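PDB 3U0A: acyl-CoA thioesterase II TesB2 from Mycobacterium marinum, which probably hydrolyses fatty acyl-CoA thioesters to free fatty acids and coenzyme A. Local coordinates for residues A[60-65]-A[225-230]; A[90-95]-A[108-113]. One frame throughout, in Å; residues are numbered along the deposited sequence.

Interaction 1. Residues A[60-65]-A[225-230]; sequences HSLHGY and MWFMRG
The carbonyl oxygen of Met225 is gripped twice by strand 60-65: Leu62 N donates to Met225 O at 3.0 Å in the carbonyl plane, and Ser61 CA directs its hydrogen at the same Met225 O from 3.2 Å. Met225 N returns a nearly straight bond to Leu62 O (2.8 Å, 167°), completing an antiparallel hydrogen-bonded pair. Ser61 and Trp226 form the following non-hydrogen-bonded pair. Beyond it Phe227 N reaches His60 O at 2.8 Å, coming from above the carbonyl plane and not along a lone pair.

On one face, Trp226 sets the CD1 corner of its indole 3.6 Å from Ser61 CB. The far end of the same indole meets His63, whose NE2 approaches Trp226 CZ2 to 3.9 Å; the imidazole and the six-membered ring of the indole are nearly perpendicular (89°), yet they make neither a stack nor an edge-to-face pair. The side chain of His63 also lies about 4 Å from a bound sulfate. The second subunit takes up the polar ends of Trp226 and Ser61, and also His60 ND1: Trp226 NE1 bonds to Asp222 of that chain, Ser61 OG to its Tyr65 and His60 ND1 to its Glu271.

These strands come from different domains, 58-66 from the N-terminal hotdog domain and 217-227 from the C-terminal one. Their pairing is the central seam of a double hotdog fold.

On the reverse face Leu62 and Met225 run side by side. Leu62 holds CG in the crowded position between backbone N and carbonyl carbon (chi1 62°), and its branches divide the work: CD1 lies along Met225 CB, while Leu62 CD2 meets the in-plane edge of the Phe227 ring at CE2, 3.8 Å away. Beyond CG the Met225 chain runs out extended to pack on helix 186-200, which Phe227 touches at Ile190.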
loop_
_atom_site.group_PDB
_atom_site.type_symbol
_atom_site.label_atom_id
_atom_site.label_comp_id
_atom_site.label_asym_id
_atom_site.label_seq_id
_atom_site.Cartn_x
_atom_site.Cartn_y
_atom_site.Cartn_z
ATOM N N HIS A 60 2.616 11.625 -5.510
ATOM C CA HIS A 60 3.292 10.382 -5.872
ATOM C C HIS A 60 2.836 9.163 -5.108
ATOM O O HIS A 60 3.158 8.032 -5.526
ATOM C CB HIS A 60 4.822 10.533 -5.717
ATOM C CG HIS A 60 5.280 10.689 -4.302
ATOM N ND1 HIS A 60 5.472 9.647 -3.490
ATOM C CD2 HIS A 60 5.596 11.824 -3.571
ATOM C CE1 HIS A 60 5.893 10.084 -2.298
ATOM N NE2 HIS A 60 5.959 11.427 -2.347
ATOM N N SER A 61 2.176 9.353 -3.961
ATOM C CA SER A 61 1.583 8.217 -3.269
ATOM C C SER A 61 0.376 8.616 -2.462
ATOM O O SER A 61 0.170 9.775 -2.231
ATOM C CB SER A 61 2.599 7.453 -2.425
ATOM O OG SER A 61 3.008 8.181 -1.304
ATOM N N LEU A 62 -0.461 7.645 -2.125
ATOM C CA LEU A 62 -1.583 7.867 -1.242
ATOM C C LEU A 62 -1.993 6.562 -0.685
ATOM O O LEU A 62 -1.743 5.511 -1.290
ATOM C CB LEU A 62 -2.767 8.544 -1.929
ATOM C CG LEU A 62 -3.475 7.848 -3.079
ATOM C CD1 LEU A 62 -4.280 6.676 -2.553
ATOM C CD2 LEU A 62 -4.346 8.834 -3.852
ATOM N N HIS A 63 -2.569 6.623 0.512
ATOM C CA HIS A 63 -3.034 5.452 1.227
ATOM C C HIS A 63 -4.323 5.904 1.856
ATOM O O HIS A 63 -4.390 6.985 2.362
ATOM C CB HIS A 63 -2.069 5.013 2.330
ATOM C CG HIS A 63 -0.593 4.815 1.908
ATOM N ND1 HIS A 63 0.254 5.849 1.682
ATOM C CD2 HIS A 63 0.198 3.641 1.786
ATOM C CE1 HIS A 63 1.494 5.373 1.358
ATOM N NE2 HIS A 63 1.463 4.026 1.440
ATOM N N GLY A 64 -5.379 5.113 1.829
ATOM C CA GLY A 64 -6.548 5.439 2.632
ATOM C C GLY A 64 -7.414 4.274 3.043
ATOM O O GLY A 64 -7.326 3.206 2.518
ATOM N N TYR A 65 -8.295 4.529 3.979
ATOM C CA TYR A 65 -9.124 3.530 4.576
ATOM C C TYR A 65 -10.615 3.894 4.384
ATOM O O TYR A 65 -11.066 4.963 4.787
ATOM C CB TYR A 65 -8.800 3.463 6.061
ATOM C CG TYR A 65 -7.705 2.501 6.480
ATOM C CD1 TYR A 65 -7.702 1.176 6.041
ATOM C CD2 TYR A 65 -6.713 2.897 7.383
ATOM C CE1 TYR A 65 -6.719 0.287 6.445
ATOM C CE2 TYR A 65 -5.731 2.017 7.807
ATOM C CZ TYR A 65 -5.728 0.697 7.341
ATOM O OH TYR A 65 -4.726 -0.191 7.748
ATOM N N MET A 225 -1.738 3.609 -3.398
ATOM C CA MET A 225 -1.342 3.872 -4.804
ATOM C C MET A 225 -0.038 4.646 -4.911
ATOM O O MET A 225 0.324 5.409 -4.010
ATOM C CB MET A 225 -2.426 4.640 -5.540
ATOM C CG MET A 225 -3.773 3.940 -5.567
ATOM S SD MET A 225 -5.038 4.891 -6.407
ATOM C CE MET A 225 -6.473 3.844 -6.042
ATOM N N TRP A 226 0.673 4.424 -6.021
ATOM C CA TRP A 226 1.940 5.089 -6.266
ATOM C C TRP A 226 1.959 5.538 -7.671
ATOM O O TRP A 226 1.811 4.734 -8.568
ATOM C CB TRP A 226 3.107 4.147 -5.962
ATOM C CG TRP A 226 3.184 3.719 -4.495
ATOM C CD1 TRP A 226 3.901 4.311 -3.474
ATOM C CD2 TRP A 226 2.532 2.591 -3.870
ATOM N NE1 TRP A 226 3.732 3.650 -2.298
ATOM C CE2 TRP A 226 2.907 2.624 -2.461
ATOM C CE3 TRP A 226 1.696 1.588 -4.313
ATOM C CZ2 TRP A 226 2.460 1.678 -1.566
ATOM C CZ3 TRP A 226 1.242 0.637 -3.385
ATOM C CH2 TRP A 226 1.629 0.685 -2.049
ATOM N N PHE A 227 2.129 6.832 -7.879
ATOM C CA PHE A 227 1.998 7.436 -9.206
ATOM C C PHE A 227 3.369 7.776 -9.692
ATOM O O PHE A 227 3.954 8.748 -9.257
ATOM C CB PHE A 227 1.108 8.675 -9.137
ATOM C CG PHE A 227 -0.200 8.411 -8.484
ATOM C CD1 PHE A 227 -1.142 7.614 -9.104
ATOM C CD2 PHE A 227 -0.481 8.903 -7.231
ATOM C CE1 PHE A 227 -2.352 7.339 -8.497
ATOM C CE2 PHE A 227 -1.689 8.629 -6.624
ATOM C CZ PHE A 227 -2.628 7.851 -7.257
ATOM N N MET A 228 3.895 6.942 -10.575
ATOM C CA MET A 228 5.322 6.996 -10.929
ATOM C C MET A 228 5.677 7.872 -12.161
ATOM O O MET A 228 6.654 8.586 -12.133
ATOM C CB MET A 228 5.856 5.576 -11.155
ATOM C CG MET A 228 6.092 4.743 -9.909
ATOM S SD MET A 228 5.008 3.294 -9.678
ATOM C CE MET A 228 4.884 2.581 -11.306
ATOM N N ARG A 229 4.916 7.790 -13.250
ATOM C CA ARG A 229 5.266 8.513 -14.492
ATOM C C ARG A 229 4.012 9.096 -15.082
ATOM O O ARG A 229 2.912 8.620 -14.818
ATOM C CB ARG A 229 5.910 7.578 -15.523
ATOM C CG ARG A 229 7.295 7.103 -15.139
ATOM C CD ARG A 229 7.687 5.876 -15.944
ATOM N NE ARG A 229 8.943 5.290 -15.473
ATOM C CZ ARG A 229 9.066 4.287 -14.593
ATOM N NH1 ARG A 229 8.010 3.676 -14.052
ATOM N NH2 ARG A 229 10.281 3.891 -14.243
ATOM N N GLY A 230 4.172 10.127 -15.882
ATOM C CA GLY A 230 3.033 10.733 -16.549
ATOM C C GLY A 230 2.410 9.831 -17.598
ATOM O O GLY A 230 3.097 9.031 -18.256
#

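Interaction 2. Residues A[90-95]-A[108-113]; sequences VTRRVN and ASFQTA
Phe110 brings the CE1 corner of its ring to the aliphatic part of Arg92, with Phe110 CE1 4.1 Å from Arg92 CG, and the two side chains cross at about a right angle. The same ring has Val90 O at its edge, in plane, 3.5 Å from Phe110 CD1. That oxygen accepts one hydrogen bond, from Phe110 N to Val90 O at 2.8 Å, nearly along the C=O axis, and Ser109 CA also points a hydrogen at it.

Arg92 does not run straight out: bent at chi2 (-64°), it folds back until its NH1 donates to Thr91 O at 3.2 Å, from above that carbonyl's plane, while Val90 CG1 lies over one face of the guanidinium, near its rim. Outside the segments, a salt bridge from NH1 to Asp85 and a bond from NH2 to Thr52 O further fix this buried charge.

The strands are neighbours in the hairpin 89-98/101-111 of the N-terminal hotdog domain. Phe110 packs on Val50 of helix 34-51, the central helix of the hotdog fold. Val50 and Val53 bind sodium, and the Phe110 side chain lies about 5 Å from a sodium ion.

On the opposite face Thr91 and Ser109 form the non-hydrogen-bonded pair, Thr91 CG2, anti to the backbone N, resting 3.6 Å from Ala108 O. Next along the strands, Arg92 N bonds almost linearly to Ala108 O (3.0 Å, 174°), and Ala108 N answers to Arg92 O.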
loop_
_atom_site.group_PDB
_atom_site.type_symbol
_atom_site.label_atom_id
_atom_site.label_comp_id
_atom_site.label_asym_id
_atom_site.label_seq_id
_atom_site.Cartn_x
_atom_site.Cartn_y
_atom_site.Cartn_z
ATOM N N VAL A 90 5.954 17.290 0.629
ATOM C CA VAL A 90 4.859 17.795 1.417
ATOM C C VAL A 90 3.933 16.609 1.677
ATOM O O VAL A 90 3.754 15.735 0.819
ATOM C CB VAL A 90 4.154 18.953 0.680
ATOM C CG1 VAL A 90 2.800 19.254 1.279
ATOM C CG2 VAL A 90 5.026 20.216 0.678
ATOM N N THR A 91 3.380 16.534 2.882
ATOM C CA THR A 91 2.458 15.444 3.214
ATOM C C THR A 91 1.153 16.010 3.713
ATOM O O THR A 91 1.170 16.954 4.477
ATOM C CB THR A 91 3.034 14.515 4.316
ATOM O OG1 THR A 91 4.366 14.095 3.960
ATOM C CG2 THR A 91 2.146 13.290 4.508
ATOM N N ARG A 92 0.039 15.401 3.305
ATOM C CA ARG A 92 -1.296 15.765 3.775
ATOM C C ARG A 92 -2.067 14.589 4.355
ATOM O O ARG A 92 -1.874 13.462 3.901
ATOM C CB ARG A 92 -2.088 16.348 2.616
ATOM C CG ARG A 92 -1.521 17.657 2.062
ATOM C CD ARG A 92 -1.573 18.771 3.095
ATOM N NE ARG A 92 -1.130 20.070 2.592
ATOM C CZ ARG A 92 0.032 20.653 2.867
ATOM N NH1 ARG A 92 0.956 20.066 3.648
ATOM N NH2 ARG A 92 0.289 21.834 2.345
ATOM N N ARG A 93 -2.914 14.843 5.365
ATOM C CA ARG A 93 -3.964 13.865 5.760
ATOM C C ARG A 93 -5.308 14.497 5.508
ATOM O O ARG A 93 -5.431 15.718 5.645
ATOM C CB ARG A 93 -3.844 13.372 7.209
ATOM C CG ARG A 93 -2.639 12.483 7.389
ATOM C CD ARG A 93 -2.596 11.744 8.713
ATOM N NE ARG A 93 -2.740 12.587 9.915
ATOM C CZ ARG A 93 -2.844 12.132 11.190
ATOM N NH1 ARG A 93 -2.825 10.811 11.499
ATOM N NH2 ARG A 93 -3.002 13.007 12.171
ATOM N N VAL A 94 -6.286 13.690 5.099
ATOM C CA VAL A 94 -7.636 14.162 4.835
ATOM C C VAL A 94 -8.659 13.212 5.455
ATOM O O VAL A 94 -8.518 11.973 5.337
ATOM C CB VAL A 94 -7.967 14.249 3.318
ATOM C CG1 VAL A 94 -9.404 14.736 3.112
ATOM C CG2 VAL A 94 -7.005 15.157 2.579
ATOM N N ASN A 95 -9.683 13.806 6.101
ATOM C CA ASN A 95 -10.860 13.086 6.568
ATOM C C ASN A 95 -12.113 13.551 5.817
ATOM O O ASN A 95 -12.455 14.704 5.859
ATOM C CB ASN A 95 -11.088 13.303 8.066
ATOM C CG ASN A 95 -10.182 12.459 8.951
ATOM O OD1 ASN A 95 -9.493 11.516 8.503
ATOM N ND2 ASN A 95 -10.197 12.787 10.240
ATOM N N ALA A 108 -1.562 11.345 1.629
ATOM C CA ALA A 108 -0.896 11.487 0.344
ATOM C C ALA A 108 0.411 12.265 0.485
ATOM O O ALA A 108 0.512 13.146 1.331
ATOM C CB ALA A 108 -1.822 12.154 -0.673
ATOM N N SER A 109 1.391 11.930 -0.379
ATOM C CA SER A 109 2.722 12.554 -0.382
ATOM C C SER A 109 2.979 13.265 -1.707
ATOM O O SER A 109 2.630 12.765 -2.767
ATOM C CB SER A 109 3.815 11.502 -0.123
ATOM O OG SER A 109 5.073 12.085 0.231
ATOM N N PHE A 110 3.595 14.433 -1.618
ATOM C CA PHE A 110 3.896 15.279 -2.764
ATOM C C PHE A 110 5.417 15.642 -2.809
ATOM O O PHE A 110 6.030 15.964 -1.784
ATOM C CB PHE A 110 3.032 16.552 -2.693
ATOM C CG PHE A 110 1.545 16.286 -2.561
ATOM C CD1 PHE A 110 1.023 15.759 -1.402
ATOM C CD2 PHE A 110 0.678 16.579 -3.599
ATOM C CE1 PHE A 110 -0.323 15.505 -1.274
ATOM C CE2 PHE A 110 -0.691 16.324 -3.484
ATOM C CZ PHE A 110 -1.191 15.779 -2.315
ATOM N N GLN A 111 6.016 15.574 -3.996
ATOM C CA GLN A 111 7.446 15.797 -4.151
ATOM C C GLN A 111 7.731 16.709 -5.300
ATOM O O GLN A 111 7.029 16.707 -6.299
ATOM C CB GLN A 111 8.165 14.467 -4.388
ATOM C CG GLN A 111 9.695 14.545 -4.518
ATOM C CD GLN A 111 10.316 13.282 -5.106
ATOM O OE1 GLN A 111 9.658 12.536 -5.796
ATOM N NE2 GLN A 111 11.587 13.046 -4.821
ATOM N N THR A 112 8.814 17.455 -5.183
ATOM C CA THR A 112 9.311 18.234 -6.325
ATOM C C THR A 112 9.976 17.338 -7.403
ATOM O O THR A 112 10.232 16.146 -7.218
ATOM C CB THR A 112 10.272 19.372 -5.895
ATOM O OG1 THR A 112 11.294 18.839 -5.061
ATOM C CG2 THR A 112 9.548 20.449 -5.151
ATOM N N ALA A 113 10.221 17.937 -8.562
ATOM C CA ALA A 113 10.923 17.242 -9.637
ATOM C C ALA A 113 12.381 17.075 -9.242
ATOM O O ALA A 113 13.064 18.048 -9.028
ATOM C CB ALA A 113 10.802 18.010 -10.957
#

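After two short strands (14-17, 20-23) and helix 34-51, the chain lays down strand 58-66, which carries residues 60-65, and then passes through 76-85 to the hairpin of interaction 2. There the contact between 90-95 and 108-113 closes a short loop, all within the N-terminal hotdog domain. Strand 101-111 then settles beside 58-66, so that one strand of each contact borders the other; His60 N and Ser109 O probably share a hydrogen bond. Only after strands 152-156 and 171-178 and helix 186-200 does the chain return as strand 217-227, whose pairing closes the long loop of interaction 1. Interaction 2 falls wholly within that loop, and interaction 1 ties the two domains together.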